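PDB 2PBZ: hypothetical protein from Thermococcus kodakarensis, which binds ATP and, as a PurP-family protein, probably catalyses an ATP- and magnesium-dependent ligation that forms a carbon-nitrogen bond in purine (IMP) biosynthesis. Local coordinates for residues S69-Y73 against L74-A78; K104-G108 against A109-R113; I217-E221 against S222-Q226. All coordinates share one frame; numbering follows the deposited sequence.

Contact 1. Residues S69-Y73 against L74-A78; sequences SFVAY and LGIEA
The Phe70 ring and the Leu74 side chain run alongside each other in the same direction, one turn apart along the backbone. Leu74 CD1 reaches the ring obliquely, its distance to Phe70 CD2 being 4.0 Å, while His67, just upstream, meets the same ring edge-to-face. Tyr73, the other aromatic, touches Leu74 through the root of its side chain, with Tyr73 CB 4.0 Å from Leu74 CG. Its ring then heads away from the turn, and the side chain packs on Ile8.

The Leu74 side chain sits close to the backbone here: Leu74 CB is 3.2 Å from Phe70 O. Its chi1 of -33° is well off a staggered position, which may reflect strain or only the local model. Behind it the backbone closes the turn with a weak bond, Leu74 N to Phe70 O, 2.7 Å long but bent to 126° at the hydrogen. Leu74 is also where the chain leaves helical geometry, and Gly75 takes the N-cap position of the next helix. Across that break a valine chi1 of 176° swings CG1 round beside the carbonyl carbon, where it meets Ile76 obliquely, Val71 CG1 lying 3.7 Å from Ile76 CG1.

Phe70 and Leu74 both rest on Ile79 in the following helix, and Phe70 also touches Thr7 and Ile8 of strand 5-8. Two short helices, 70-73 and 76-80, thus follow one another across a two-residue break and pack beside a parallel sheet, consistent with a Rossmann-like N-terminal region.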
# COMPACT_ATOMS: atom_id res chain seq x y z
N SER A 69 11.73 -10.66 17.81
CA SER A 69 11.20 -11.04 19.13
C SER A 69 12.18 -11.89 19.90
O SER A 69 12.10 -11.98 21.13
CB SER A 69 9.88 -11.82 18.98
OG SER A 69 8.83 -11.02 18.47
N PHE A 70 13.12 -12.50 19.18
CA PHE A 70 14.11 -13.38 19.80
C PHE A 70 14.86 -12.88 21.03
O PHE A 70 15.09 -13.64 21.95
CB PHE A 70 15.10 -13.86 18.75
CG PHE A 70 14.57 -14.99 17.93
CD1 PHE A 70 13.40 -14.84 17.19
CD2 PHE A 70 15.20 -16.22 17.95
CE1 PHE A 70 12.85 -15.92 16.50
CE2 PHE A 70 14.67 -17.31 17.26
CZ PHE A 70 13.49 -17.16 16.53
N VAL A 71 15.25 -11.62 21.04
CA VAL A 71 15.97 -11.12 22.21
C VAL A 71 15.00 -10.84 23.34
O VAL A 71 15.33 -10.97 24.53
CB VAL A 71 16.76 -9.84 21.86
CG1 VAL A 71 17.44 -9.28 23.11
CG2 VAL A 71 17.80 -10.16 20.77
N ALA A 72 13.78 -10.45 22.98
CA ALA A 72 12.77 -10.14 23.97
C ALA A 72 12.24 -11.45 24.59
O ALA A 72 11.70 -11.44 25.69
CB ALA A 72 11.64 -9.34 23.32
N TYR A 73 12.42 -12.56 23.87
CA TYR A 73 11.97 -13.88 24.34
C TYR A 73 13.16 -14.67 24.88
O TYR A 73 13.00 -15.59 25.68
CB TYR A 73 11.35 -14.69 23.20
CG TYR A 73 9.89 -14.44 22.92
CD1 TYR A 73 9.47 -14.00 21.67
CD2 TYR A 73 8.91 -14.69 23.89
CE1 TYR A 73 8.12 -13.82 21.38
CE2 TYR A 73 7.54 -14.51 23.61
CZ TYR A 73 7.16 -14.08 22.35
OH TYR A 73 5.82 -13.91 22.04
N LEU A 74 14.34 -14.31 24.41
CA LEU A 74 15.56 -15.00 24.83
C LEU A 74 16.67 -13.95 24.89
O LEU A 74 16.79 -13.09 24.00
CB LEU A 74 15.93 -16.06 23.79
CG LEU A 74 14.77 -16.76 23.08
CD1 LEU A 74 15.26 -17.35 21.77
CD2 LEU A 74 14.16 -17.83 23.99
N GLY A 75 17.49 -14.00 25.93
CA GLY A 75 18.56 -13.02 26.00
C GLY A 75 19.52 -13.14 24.83
O GLY A 75 19.46 -14.09 24.05
N ILE A 76 20.41 -12.16 24.71
CA ILE A 76 21.41 -12.15 23.64
C ILE A 76 22.46 -13.24 23.91
O ILE A 76 23.00 -13.85 22.98
CB ILE A 76 22.11 -10.78 23.58
CG1 ILE A 76 21.04 -9.68 23.60
CG2 ILE A 76 22.95 -10.69 22.33
CD1 ILE A 76 21.60 -8.26 23.50
N GLU A 77 22.74 -13.46 25.20
CA GLU A 77 23.70 -14.46 25.66
C GLU A 77 23.29 -15.86 25.22
O GLU A 77 24.06 -16.58 24.57
CB GLU A 77 23.77 -14.48 27.20
CG GLU A 77 24.31 -13.23 27.88
CD GLU A 77 23.49 -11.99 27.60
OE1 GLU A 77 22.23 -12.07 27.63
OE2 GLU A 77 24.11 -10.93 27.37
N ALA A 78 22.08 -16.23 25.61
CA ALA A 78 21.53 -17.53 25.30
C ALA A 78 21.61 -17.86 23.82
O ALA A 78 22.00 -18.97 23.43
CB ALA A 78 20.08 -17.61 25.79

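Contact 2. Residues K104-G108 against A109-R113; sequences KALEG and AGIPR
Arg113 folds back on Glu107 because CG stands between the backbone N and the carbonyl carbon (chi1 82°) and the chain bends again at chi3 (108°). Glu107 CG lies over one face of the guanidinium, though it is modelled too close to Arg113 NH2 for the detail to be trusted. They flank the Schellman motif, Leu106 to Ile111, that ends helix 99-109; Glu107 is part of it, Arg113 follows it. Gly110 carries the positive phi of 78° that suits glycine. Gly110 N bonds to Glu107 O at 2.9 Å, the donor standing above the carbonyl plane, and Ile111 N reaches back to Leu106 O at 3.0 Å, nearly in line with the carbonyl bond. Leu106 and Ile111 supply the apolar contact that often accompanies this motif: Leu106 CD2 is 3.9 Å from Ile111 CD1, and both side chains press on Ala262 of strand 261-266.

Outside the turn, Glu107 OE2 and Arg113 NH2 form a weak salt bridge of 3.4 Å, uncertain for the same reason. A water joins the same two atoms. Replacing Arg113 by an alanine is likely to leave the Glu107 carboxylate without this weak partner and the Ile111 carbonyl without a donor, letting the residues after the helix move more freely. Arg113 NH1 lies 2.8 Å from Ile111 O, which sits almost exactly in the guanidinium plane, though the bond is bent at the hydrogen.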
# COMPACT_ATOMS: atom_id res chain seq x y z
N LYS A 104 28.62 2.66 16.14
CA LYS A 104 29.88 2.10 15.67
C LYS A 104 29.76 1.67 14.22
O LYS A 104 30.53 2.09 13.37
CB LYS A 104 30.28 0.93 16.55
CG LYS A 104 31.64 0.34 16.24
CD LYS A 104 32.03 -0.75 17.26
CE LYS A 104 32.15 -0.18 18.68
NZ LYS A 104 32.63 -1.18 19.70
N ALA A 105 28.75 0.86 13.94
CA ALA A 105 28.54 0.36 12.58
C ALA A 105 28.18 1.47 11.58
O ALA A 105 28.78 1.56 10.51
CB ALA A 105 27.43 -0.70 12.58
N LEU A 106 27.20 2.30 11.94
CA LEU A 106 26.78 3.39 11.06
C LEU A 106 27.94 4.36 10.79
O LEU A 106 28.11 4.83 9.66
CB LEU A 106 25.57 4.11 11.68
CG LEU A 106 24.23 3.37 11.60
CD1 LEU A 106 23.21 4.06 12.47
CD2 LEU A 106 23.73 3.31 10.16
N GLU A 107 28.74 4.65 11.81
CA GLU A 107 29.88 5.53 11.63
C GLU A 107 30.88 4.82 10.73
O GLU A 107 31.37 5.39 9.76
CB GLU A 107 30.52 5.87 12.99
CG GLU A 107 29.51 6.36 14.01
CD GLU A 107 30.16 6.92 15.26
OE1 GLU A 107 30.95 6.19 15.91
OE2 GLU A 107 29.88 8.10 15.60
N GLY A 108 31.13 3.55 11.04
CA GLY A 108 32.06 2.75 10.27
C GLY A 108 31.70 2.64 8.80
O GLY A 108 32.57 2.42 7.96
N ALA A 109 30.41 2.78 8.49
CA ALA A 109 29.97 2.68 7.09
C ALA A 109 29.89 4.05 6.43
O ALA A 109 29.65 4.15 5.23
CB ALA A 109 28.62 1.98 7.00
N GLY A 110 30.09 5.11 7.22
CA GLY A 110 30.04 6.46 6.68
C GLY A 110 28.63 6.96 6.45
O GLY A 110 28.42 7.96 5.78
N ILE A 111 27.65 6.27 7.03
CA ILE A 111 26.26 6.65 6.88
C ILE A 111 25.89 7.81 7.81
O ILE A 111 26.20 7.79 9.00
CB ILE A 111 25.34 5.44 7.17
CG1 ILE A 111 25.73 4.29 6.24
CG2 ILE A 111 23.87 5.81 6.94
CD1 ILE A 111 25.06 2.98 6.56
N PRO A 112 25.25 8.85 7.26
CA PRO A 112 24.85 10.01 8.06
C PRO A 112 23.83 9.61 9.10
O PRO A 112 22.87 8.92 8.78
CB PRO A 112 24.24 10.96 7.02
CG PRO A 112 24.94 10.56 5.72
CD PRO A 112 24.92 9.05 5.84
N ARG A 113 24.02 10.01 10.35
CA ARG A 113 23.05 9.67 11.37
C ARG A 113 22.44 10.91 12.00
O ARG A 113 22.98 12.01 11.89
CB ARG A 113 23.71 8.77 12.43
CG ARG A 113 24.50 9.47 13.51
CD ARG A 113 25.37 8.46 14.29
NE ARG A 113 26.79 8.59 13.98
CZ ARG A 113 27.30 8.50 12.75
NH1 ARG A 113 26.50 8.26 11.71
NH2 ARG A 113 28.61 8.67 12.54
O HOH W 1 30.64 9.47 13.69

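Contact 3. Residues I217-E221 against S222-Q226; sequences IALRE and SLLPQ
Leu219 is the first residue of its segment to touch the other. Its CG stands anti to the backbone N (chi1 -164°), which lays CD2 against Leu223 and Leu224. Leu219 CD2 comes within 3.6 Å of Leu224 CD2, the two side chains passing one another antiparallel. Leu223 lies roughly perpendicular to Leu219, and its CB is 3.8 Å from Leu219 CD2. One leucine is thus wedged against two.

Arg220 works mainly through its backbone. Leu223 N gives Arg220 O a straight bond, 3.1 Å with 164° at the hydrogen, although the donor stands out of the carbonyl plane. This bond closes a type I beta-turn, Arg220 to Leu223. The arginine's aliphatic root lies alongside Leu223, with Arg220 CB 4.1 Å from Leu223 CD1, while its NH2 makes a weak bond to Ile211 O of the second subunit.

Glu221 continues the turn. Glu221 O takes a weak bond from Leu224 N at 3.4 Å, and Pro225 CD packs against the same oxygen at 3.3 Å. The extended glutamate side chain leads elsewhere: its carboxylate bonds to Ser13 OG, Tyr39 OH and Leu14 N of the second subunit. With so many partners, one of them a backbone N-H in the first turn of a helix, the charged form is likely to be favoured.

The turn carries the chain from strand 218-219, which pairs antiparallel with a strand of the second subunit, into helix 224-241, while Leu219 covers Leu171 and Val189 of strands 170-178 and 183-194.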
# COMPACT_ATOMS: atom_id res chain seq x y z
N ILE A 217 5.79 0.99 0.34
CA ILE A 217 5.88 2.25 -0.40
C ILE A 217 6.88 2.20 -1.54
O ILE A 217 7.99 1.71 -1.38
CB ILE A 217 6.25 3.43 0.57
CG1 ILE A 217 6.90 4.57 -0.21
CG2 ILE A 217 7.19 2.95 1.65
CD1 ILE A 217 7.31 5.73 0.66
N ALA A 218 6.47 2.67 -2.71
CA ALA A 218 7.35 2.70 -3.86
C ALA A 218 8.13 4.02 -3.81
O ALA A 218 7.60 5.09 -4.14
CB ALA A 218 6.56 2.60 -5.16
N LEU A 219 9.37 3.93 -3.38
CA LEU A 219 10.24 5.09 -3.25
C LEU A 219 10.57 5.75 -4.59
O LEU A 219 10.65 5.07 -5.62
CB LEU A 219 11.53 4.67 -2.56
CG LEU A 219 12.37 5.82 -2.01
CD1 LEU A 219 11.71 6.36 -0.75
CD2 LEU A 219 13.77 5.33 -1.70
N ARG A 220 10.75 7.07 -4.58
CA ARG A 220 11.11 7.79 -5.81
C ARG A 220 12.42 7.14 -6.25
O ARG A 220 13.37 7.07 -5.47
CB ARG A 220 11.31 9.27 -5.51
CG ARG A 220 11.45 10.14 -6.74
CD ARG A 220 12.54 11.18 -6.55
NE ARG A 220 12.10 12.38 -5.85
CZ ARG A 220 11.58 13.44 -6.47
NH1 ARG A 220 11.45 13.42 -7.79
NH2 ARG A 220 11.18 14.50 -5.77
N GLU A 221 12.46 6.65 -7.48
CA GLU A 221 13.62 5.96 -8.03
C GLU A 221 14.98 6.68 -7.95
O GLU A 221 16.02 6.03 -7.86
CB GLU A 221 13.36 5.57 -9.49
CG GLU A 221 14.39 4.62 -10.06
CD GLU A 221 14.10 4.22 -11.48
OE1 GLU A 221 13.05 3.58 -11.73
OE2 GLU A 221 14.92 4.53 -12.37
N SER A 222 14.97 8.01 -7.97
CA SER A 222 16.22 8.76 -7.91
C SER A 222 16.95 8.65 -6.57
O SER A 222 18.10 9.05 -6.46
CB SER A 222 15.97 10.24 -8.22
OG SER A 222 15.36 10.90 -7.11
N LEU A 223 16.28 8.10 -5.56
CA LEU A 223 16.84 7.97 -4.22
C LEU A 223 17.44 6.59 -3.91
O LEU A 223 18.24 6.45 -2.98
CB LEU A 223 15.77 8.23 -3.17
CG LEU A 223 14.99 9.55 -3.20
CD1 LEU A 223 13.79 9.43 -2.31
CD2 LEU A 223 15.89 10.70 -2.78
N LEU A 224 17.05 5.59 -4.68
CA LEU A 224 17.51 4.24 -4.46
C LEU A 224 19.02 4.03 -4.56
O LEU A 224 19.61 3.36 -3.71
CB LEU A 224 16.81 3.28 -5.42
CG LEU A 224 15.31 3.15 -5.20
CD1 LEU A 224 14.74 2.16 -6.19
CD2 LEU A 224 15.04 2.72 -3.76
N PRO A 225 19.66 4.59 -5.61
CA PRO A 225 21.11 4.43 -5.76
C PRO A 225 21.87 4.79 -4.48
O PRO A 225 22.77 4.09 -4.04
CB PRO A 225 21.43 5.37 -6.91
CG PRO A 225 20.21 5.28 -7.75
CD PRO A 225 19.10 5.36 -6.73
N GLN A 226 21.49 5.91 -3.90
CA GLN A 226 22.12 6.42 -2.69
C GLN A 226 21.99 5.41 -1.55
O GLN A 226 22.94 5.19 -0.78
CB GLN A 226 21.44 7.73 -2.31
CG GLN A 226 22.37 8.87 -2.08
CD GLN A 226 23.06 8.79 -0.75
OE1 GLN A 226 24.18 8.28 -0.63
NE2 GLN A 226 22.39 9.29 0.29

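In the fold
From the N terminus, the chain first builds the parallel sheet 5-8, 27-31, 47-50, and contact 1 then turns it from helix 70-73 into helix 76-80 beside that sheet. Contact 2 follows, ending helix 99-109 and setting the chain off toward strand 128-131. Contact 3 comes much later, turning strand 218-219 into helix 224-241. The three are in series, each a local turn, and none nests within or crosses another. Contacts 1 and 3 lie on opposite sides of the chain's centre, their centres 34 Å apart. Helix 224-241 links the other two: it starts in contact 3, and Phe234, Thr237 and Met238 along it pack against contact 2.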